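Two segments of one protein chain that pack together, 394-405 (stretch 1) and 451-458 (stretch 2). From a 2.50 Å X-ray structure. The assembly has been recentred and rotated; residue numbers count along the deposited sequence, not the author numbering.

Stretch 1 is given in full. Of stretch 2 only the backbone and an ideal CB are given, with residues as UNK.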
ATOM      1  N   PRO A 394      -0.038  14.531 -17.385  1.00 56.87           N
ATOM      2  CA  PRO A 394       0.110  13.452 -18.368  1.00 56.69           C
ATOM      3  C   PRO A 394       1.496  12.823 -18.328  1.00 56.03           C
ATOM      4  O   PRO A 394       2.458  13.389 -17.805  1.00 54.93           O
ATOM      5  CB  PRO A 394      -0.141  14.156 -19.706  1.00 57.07           C
ATOM      6  CG  PRO A 394      -0.959  15.343 -19.358  1.00 57.21           C
ATOM      7  CD  PRO A 394      -0.492  15.784 -18.011  1.00 56.66           C
ATOM      8  N   TYR A 395       1.582  11.630 -18.920  1.00 55.37           N
ATOM      9  CA  TYR A 395       2.812  10.844 -18.904  1.00 54.95           C
ATOM     10  C   TYR A 395       4.024  11.685 -19.298  1.00 56.38           C
ATOM     11  O   TYR A 395       5.002  11.778 -18.550  1.00 55.74           O
ATOM     12  CB  TYR A 395       2.646   9.640 -19.836  1.00 57.20           C
ATOM     13  CG  TYR A 395       3.882   8.784 -20.012  1.00 58.21           C
ATOM     14  CD1 TYR A 395       4.435   8.092 -18.941  1.00 55.80           C
ATOM     15  CD2 TYR A 395       4.477   8.647 -21.260  1.00 57.87           C
ATOM     16  CE1 TYR A 395       5.558   7.302 -19.107  1.00 56.27           C
ATOM     17  CE2 TYR A 395       5.597   7.861 -21.435  1.00 57.50           C
ATOM     18  CZ  TYR A 395       6.134   7.189 -20.358  1.00 58.43           C
ATOM     19  OH  TYR A 395       7.253   6.406 -20.536  1.00 58.73           O
ATOM     20  N   ASN A 396       3.977  12.310 -20.477  1.00 59.62           N
ATOM     21  CA  ASN A 396       5.133  13.069 -20.945  1.00 58.17           C
ATOM     22  C   ASN A 396       5.362  14.328 -20.116  1.00 58.13           C
ATOM     23  O   ASN A 396       6.509  14.764 -19.964  1.00 57.79           O
ATOM     24  CB  ASN A 396       4.973  13.433 -22.423  1.00 59.26           C
ATOM     25  CG  ASN A 396       5.879  12.612 -23.332  1.00 60.12           C
ATOM     26  OD1 ASN A 396       6.857  12.013 -22.882  1.00 59.96           O
ATOM     27  ND2 ASN A 396       5.563  12.593 -24.622  1.00 60.21           N
ATOM     28  N   SER A 397       4.299  14.930 -19.577  1.00 57.20           N
ATOM     29  CA  SER A 397       4.481  16.092 -18.712  1.00 57.44           C
ATOM     30  C   SER A 397       5.178  15.704 -17.414  1.00 56.85           C
ATOM     31  O   SER A 397       6.059  16.427 -16.934  1.00 55.99           O
ATOM     32  CB  SER A 397       3.132  16.745 -18.416  1.00 55.44           C
ATOM     33  OG  SER A 397       3.297  17.887 -17.590  1.00 53.81           O
ATOM     34  N   LEU A 398       4.799  14.566 -16.832  1.00 55.12           N
ATOM     35  CA  LEU A 398       5.442  14.110 -15.604  1.00 56.10           C
ATOM     36  C   LEU A 398       6.931  13.874 -15.824  1.00 55.66           C
ATOM     37  O   LEU A 398       7.766  14.320 -15.029  1.00 55.94           O
ATOM     38  CB  LEU A 398       4.761  12.835 -15.102  1.00 54.88           C
ATOM     39  CG  LEU A 398       5.343  12.199 -13.839  1.00 53.76           C
ATOM     40  CD1 LEU A 398       5.281  13.168 -12.669  1.00 54.20           C
ATOM     41  CD2 LEU A 398       4.605  10.915 -13.509  1.00 52.96           C
ATOM     42  N   ARG A 399       7.283  13.173 -16.904  1.00 55.62           N
ATOM     43  CA  ARG A 399       8.688  12.902 -17.191  1.00 56.20           C
ATOM     44  C   ARG A 399       9.493  14.194 -17.266  1.00 56.63           C
ATOM     45  O   ARG A 399      10.568  14.306 -16.663  1.00 55.58           O
ATOM     46  CB  ARG A 399       8.812  12.109 -18.494  1.00 56.51           C
ATOM     47  CG  ARG A 399       8.375  10.658 -18.379  1.00 56.11           C
ATOM     48  CD  ARG A 399       8.518   9.910 -19.697  1.00 57.27           C
ATOM     49  NE  ARG A 399       9.904   9.851 -20.161  1.00 58.05           N
ATOM     50  CZ  ARG A 399      10.799   8.953 -19.760  1.00 58.10           C
ATOM     51  NH1 ARG A 399      10.473   8.022 -18.873  1.00 57.35           N
ATOM     52  NH2 ARG A 399      12.032   8.988 -20.246  1.00 58.60           N
ATOM     53  N   ARG A 400       8.985  15.185 -18.002  1.00 56.74           N
ATOM     54  CA  ARG A 400       9.672  16.470 -18.095  1.00 58.84           C
ATOM     55  C   ARG A 400       9.917  17.055 -16.709  1.00 57.83           C
ATOM     56  O   ARG A 400      11.027  17.498 -16.394  1.00 57.59           O
ATOM     57  CB  ARG A 400       8.860  17.448 -18.950  1.00 59.42           C
ATOM     58  CG  ARG A 400       8.789  17.111 -20.439  1.00 60.88           C
ATOM     59  CD  ARG A 400       8.160  18.264 -21.238  1.00 63.12           C
ATOM     60  NE  ARG A 400       7.915  17.925 -22.643  1.00 63.27           N
ATOM     61  CZ  ARG A 400       6.751  17.505 -23.138  1.00 62.97           C
ATOM     62  NH1 ARG A 400       5.688  17.361 -22.352  1.00 61.45           N
ATOM     63  NH2 ARG A 400       6.647  17.225 -24.432  1.00 62.71           N
ATOM     64  N   GLN A 401       8.886  17.059 -15.862  1.00 56.47           N
ATOM     65  CA  GLN A 401       9.003  17.655 -14.539  1.00 56.45           C
ATOM     66  C   GLN A 401       9.824  16.805 -13.578  1.00 55.68           C
ATOM     67  O   GLN A 401      10.170  17.289 -12.496  1.00 56.15           O
ATOM     68  CB  GLN A 401       7.612  17.908 -13.959  1.00 55.07           C
ATOM     69  CG  GLN A 401       6.810  18.924 -14.756  1.00 55.11           C
ATOM     70  CD  GLN A 401       5.528  19.343 -14.068  1.00 55.12           C
ATOM     71  OE1 GLN A 401       5.554  20.049 -13.060  1.00 55.91           O
ATOM     72  NE2 GLN A 401       4.396  18.913 -14.611  1.00 56.09           N
ATOM     73  N   LEU A 402      10.140  15.563 -13.940  1.00 55.05           N
ATOM     74  CA  LEU A 402      11.045  14.730 -13.160  1.00 54.61           C
ATOM     75  C   LEU A 402      12.470  14.765 -13.691  1.00 56.01           C
ATOM     76  O   LEU A 402      13.328  14.043 -13.173  1.00 54.95           O
ATOM     77  CB  LEU A 402      10.546  13.280 -13.137  1.00 54.94           C
ATOM     78  CG  LEU A 402       9.208  13.024 -12.442  1.00 54.54           C
ATOM     79  CD1 LEU A 402       8.752  11.596 -12.692  1.00 53.64           C
ATOM     80  CD2 LEU A 402       9.307  13.297 -10.949  1.00 53.80           C
ATOM     81  N   GLY A 403      12.742  15.582 -14.705  1.00 57.09           N
ATOM     82  CA  GLY A 403      14.063  15.632 -15.296  1.00 56.75           C
ATOM     83  C   GLY A 403      14.335  14.546 -16.306  1.00 56.44           C
ATOM     84  O   GLY A 403      15.501  14.279 -16.611  1.00 58.26           O
ATOM     85  N   LEU A 404      13.299  13.908 -16.834  1.00 56.16           N
ATOM     86  CA  LEU A 404      13.452  12.863 -17.832  1.00 58.44           C
ATOM     87  C   LEU A 404      13.075  13.386 -19.213  1.00 58.69           C
ATOM     88  O   LEU A 404      12.356  14.377 -19.357  1.00 58.59           O
ATOM     89  CB  LEU A 404      12.590  11.648 -17.473  1.00 58.57           C
ATOM     90  CG  LEU A 404      12.921  10.986 -16.130  1.00 58.16           C
ATOM     91  CD1 LEU A 404      11.892   9.917 -15.778  1.00 56.23           C
ATOM     92  CD2 LEU A 404      14.320  10.390 -16.151  1.00 58.00           C
ATOM     93  N   ARG A 405      13.583  12.708 -20.236  1.00 60.09           N
ATOM     94  CA  ARG A 405      13.263  13.091 -21.604  1.00 61.73           C
ATOM     95  C   ARG A 405      11.874  12.577 -21.983  1.00 61.29           C
ATOM     96  O   ARG A 405      11.536  11.428 -21.690  1.00 61.58           O
ATOM     97  CB  ARG A 405      14.301  12.534 -22.577  1.00 63.15           C
ATOM     98  CG  ARG A 405      15.589  13.340 -22.648  1.00 64.52           C
ATOM     99  CD  ARG A 405      16.501  12.828 -23.754  1.00 65.17           C
ATOM    100  NE  ARG A 405      17.438  13.851 -24.214  1.00 66.81           N
ATOM    101  CZ  ARG A 405      17.126  14.833 -25.057  1.00 68.13           C
ATOM    102  NH1 ARG A 405      15.891  14.941 -25.535  1.00 67.47           N
ATOM    103  NH2 ARG A 405      18.050  15.714 -25.422  1.00 69.86           N
ATOM    104  N   UNK A 451       9.411   0.395 -14.279  1.00 56.55           N
ATOM    105  CA  UNK A 451      10.007   1.200 -15.320  1.00 56.66           C
ATOM    106  C   UNK A 451      10.790   2.372 -14.762  1.00 56.05           C
ATOM    107  O   UNK A 451      10.815   2.640 -13.560  1.00 54.96           O
ATOM    108  CB  UNK A 451       8.924   1.704 -16.275  1.00 56.66           C
ATOM    109  N   UNK A 452      11.443   3.090 -15.677  1.00 55.45           N
ATOM    110  CA  UNK A 452      12.268   4.228 -15.286  1.00 54.40           C
ATOM    111  C   UNK A 452      11.457   5.257 -14.508  1.00 54.40           C
ATOM    112  O   UNK A 452      11.899   5.755 -13.468  1.00 54.89           O
ATOM    113  CB  UNK A 452      12.895   4.879 -16.520  1.00 54.40           C
ATOM    114  N   UNK A 453      10.265   5.592 -15.001  1.00 55.18           N
ATOM    115  CA  UNK A 453       9.473   6.640 -14.367  1.00 55.70           C
ATOM    116  C   UNK A 453       9.083   6.247 -12.947  1.00 54.17           C
ATOM    117  O   UNK A 453       9.380   6.964 -11.985  1.00 53.54           O
ATOM    118  CB  UNK A 453       8.221   6.937 -15.195  1.00 55.70           C
ATOM    119  N   UNK A 454       8.406   5.108 -12.797  1.00 52.30           N
ATOM    120  CA  UNK A 454       8.023   4.650 -11.466  1.00 53.28           C
ATOM    121  C   UNK A 454       9.248   4.446 -10.582  1.00 52.67           C
ATOM    122  O   UNK A 454       9.214   4.737  -9.381  1.00 51.64           O
ATOM    123  CB  UNK A 454       7.220   3.351 -11.560  1.00 53.28           C
ATOM    124  N   UNK A 455      10.343   3.951 -11.160  1.00 53.15           N
ATOM    125  CA  UNK A 455      11.583   3.791 -10.407  1.00 52.89           C
ATOM    126  C   UNK A 455      11.999   5.103  -9.753  1.00 53.61           C
ATOM    127  O   UNK A 455      12.334   5.144  -8.564  1.00 51.81           O
ATOM    128  CB  UNK A 455      12.700   3.281 -11.320  1.00 52.89           C
ATOM    129  N   UNK A 456      11.979   6.193 -10.524  1.00 54.34           N
ATOM    130  CA  UNK A 456      12.447   7.475 -10.009  1.00 53.93           C
ATOM    131  C   UNK A 456      11.544   7.987  -8.892  1.00 53.67           C
ATOM    132  O   UNK A 456      12.034   8.514  -7.887  1.00 54.38           O
ATOM    133  CB  UNK A 456      12.520   8.505 -11.138  1.00 53.93           C
ATOM    134  N   UNK A 457      10.227   7.839  -9.044  1.00 51.48           N
ATOM    135  CA  UNK A 457       9.305   8.336  -8.027  1.00 50.39           C
ATOM    136  C   UNK A 457       9.448   7.532  -6.741  1.00 51.32           C
ATOM    137  O   UNK A 457       9.431   8.092  -5.636  1.00 49.16           O
ATOM    138  CB  UNK A 457       7.862   8.278  -8.533  1.00 50.39           C
ATOM    139  N   UNK A 458       9.589   6.211  -6.856  1.00 50.94           N
ATOM    140  CA  UNK A 458       9.719   5.373  -5.670  1.00 50.70           C
ATOM    141  C   UNK A 458      11.055   5.631  -4.984  1.00 51.59           C
ATOM    142  O   UNK A 458      11.124   5.791  -3.760  1.00 49.68           O
ATOM    143  CB  UNK A 458       9.585   3.894  -6.037  1.00 50.70           C
TER

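Position 451 lies at the N-cap of the second helix, with phi/psi of -74/175, and no atom of stretch 1 comes within 5.5 Å of its ideal CB. These angles are open to most residues, and small N-capping types would suit as well as glycine. The deposited residue is Gly 451; its O accepts the first helical bond, from N of position 455.

At 452 CA-to-CB points toward stretch 1, and the ideal CB lies 4.6 Å from Arg 399 NH1 and 5.2 Å from Leu 404 CD1. A guanidinium beside a leucine favours a side chain with an acceptor at its end and some aliphatic length: Glu, Gln or Asp. The residue is Gln 452. Its OE1 sits near the guanidinium plane, accepting from Arg 399 NH2 at 3.0 Å and from Arg 399 NH1 at 3.1 Å, while NE2 approaches Leu 404 CD2 at 3.8 Å. The same arginine is steadied from its own stretch, since Arg 399 NE donates to Arg 405 O at 2.7 Å.

Position 453 also points toward stretch 1, where the backbones are close: its CA is 6.9 Å from Arg 399 CA. The ideal CB is 4.4 Å from Arg 399 NH1, 4.7 Å from Tyr 395 CE1 and 4.8 Å from Leu 404 CD1. Such crowding suits a small residue: Ala or Val would fill the space, and Ser or Thr would add a hydroxyl able to meet the arginine. Thr 453, chi1 in m, accepts a weak hydrogen bond at OG1 from Arg 399 NH1 (3.1 Å); its CG2 packs 4.2 Å from both Leu 398 CD2 and Leu 402 CD1.

Positions 454 and 455 have nothing of stretch 1 within 5.5 Å of their ideal CB atoms, so this contact hardly restricts them. They are Phe 454, whose CA-to-CB points away, and Tyr 455, out of reach.

At 456 the CB again points toward stretch 1, 4.9 Å from Leu 404 CD1 and 5.1 Å from Leu 402 CD1. Two leucines invite Leu, Met or Ile. Leu 456 reaches both: its CD1 lies 4.0 Å from Leu 404 CD2, and its CD2 4.1 Å from Leu 402 CD2.

Position 457 points sideways, its ideal CB 5.4 Å from Leu 402 CD1, so an apolar chain long enough to turn inward, Ile, Leu or Met, would fit. Ile 457 does so: CG1 meets Leu 402 CD1 at 3.9 Å, and CD1 meets Leu 398 CD2 at 4.0 Å.

Position 458 is out of reach and unconstrained here; it is Ile 458.

Stretch 2, residues 451-458: GQTFYLII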
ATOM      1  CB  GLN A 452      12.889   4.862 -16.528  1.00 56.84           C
ATOM      2  CG  GLN A 452      13.857   5.992 -16.235  1.00 57.02           C
ATOM      3  CD  GLN A 452      14.228   6.768 -17.480  1.00 58.05           C
ATOM      4  OE1 GLN A 452      13.372   7.082 -18.308  1.00 57.00           O
ATOM      5  NE2 GLN A 452      15.511   7.079 -17.621  1.00 58.42           N
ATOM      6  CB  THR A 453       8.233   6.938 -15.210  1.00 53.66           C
ATOM      7  OG1 THR A 453       8.637   7.291 -16.536  1.00 56.10           O
ATOM      8  CG2 THR A 453       7.439   8.087 -14.608  1.00 53.70           C
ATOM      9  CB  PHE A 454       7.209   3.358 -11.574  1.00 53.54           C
ATOM     10  CG  PHE A 454       5.784   3.558 -12.035  1.00 52.50           C
ATOM     11  CD1 PHE A 454       5.321   4.805 -12.426  1.00 52.77           C
ATOM     12  CD2 PHE A 454       4.903   2.489 -12.058  1.00 52.42           C
ATOM     13  CE1 PHE A 454       4.011   4.975 -12.835  1.00 52.99           C
ATOM     14  CE2 PHE A 454       3.594   2.656 -12.468  1.00 53.00           C
ATOM     15  CZ  PHE A 454       3.149   3.901 -12.856  1.00 53.34           C
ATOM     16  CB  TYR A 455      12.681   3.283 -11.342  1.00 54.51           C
ATOM     17  CG  TYR A 455      14.018   3.025 -10.692  1.00 53.85           C
ATOM     18  CD1 TYR A 455      14.893   4.067 -10.415  1.00 53.61           C
ATOM     19  CD2 TYR A 455      14.421   1.735 -10.386  1.00 55.02           C
ATOM     20  CE1 TYR A 455      16.120   3.832  -9.834  1.00 54.80           C
ATOM     21  CE2 TYR A 455      15.647   1.490  -9.804  1.00 55.18           C
ATOM     22  CZ  TYR A 455      16.494   2.540  -9.531  1.00 55.78           C
ATOM     23  OH  TYR A 455      17.720   2.298  -8.953  1.00 56.35           O
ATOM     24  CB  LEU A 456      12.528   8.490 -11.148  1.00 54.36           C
ATOM     25  CG  LEU A 456      13.351   9.757 -10.895  1.00 54.53           C
ATOM     26  CD1 LEU A 456      13.898  10.292 -12.208  1.00 55.60           C
ATOM     27  CD2 LEU A 456      12.530  10.829 -10.190  1.00 53.90           C
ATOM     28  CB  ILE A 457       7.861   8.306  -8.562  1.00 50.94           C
ATOM     29  CG1 ILE A 457       7.733   9.193  -9.805  1.00 53.49           C
ATOM     30  CG2 ILE A 457       6.877   8.772  -7.490  1.00 50.08           C
ATOM     31  CD1 ILE A 457       6.487   8.935 -10.620  1.00 51.66           C
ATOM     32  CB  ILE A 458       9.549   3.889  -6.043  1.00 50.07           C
ATOM     33  CG1 ILE A 458       8.127   3.635  -6.545  1.00 50.12           C
ATOM     34  CG2 ILE A 458       9.844   2.999  -4.841  1.00 50.92           C
ATOM     35  CD1 ILE A 458       7.945   2.293  -7.224  1.00 50.71           C
TER
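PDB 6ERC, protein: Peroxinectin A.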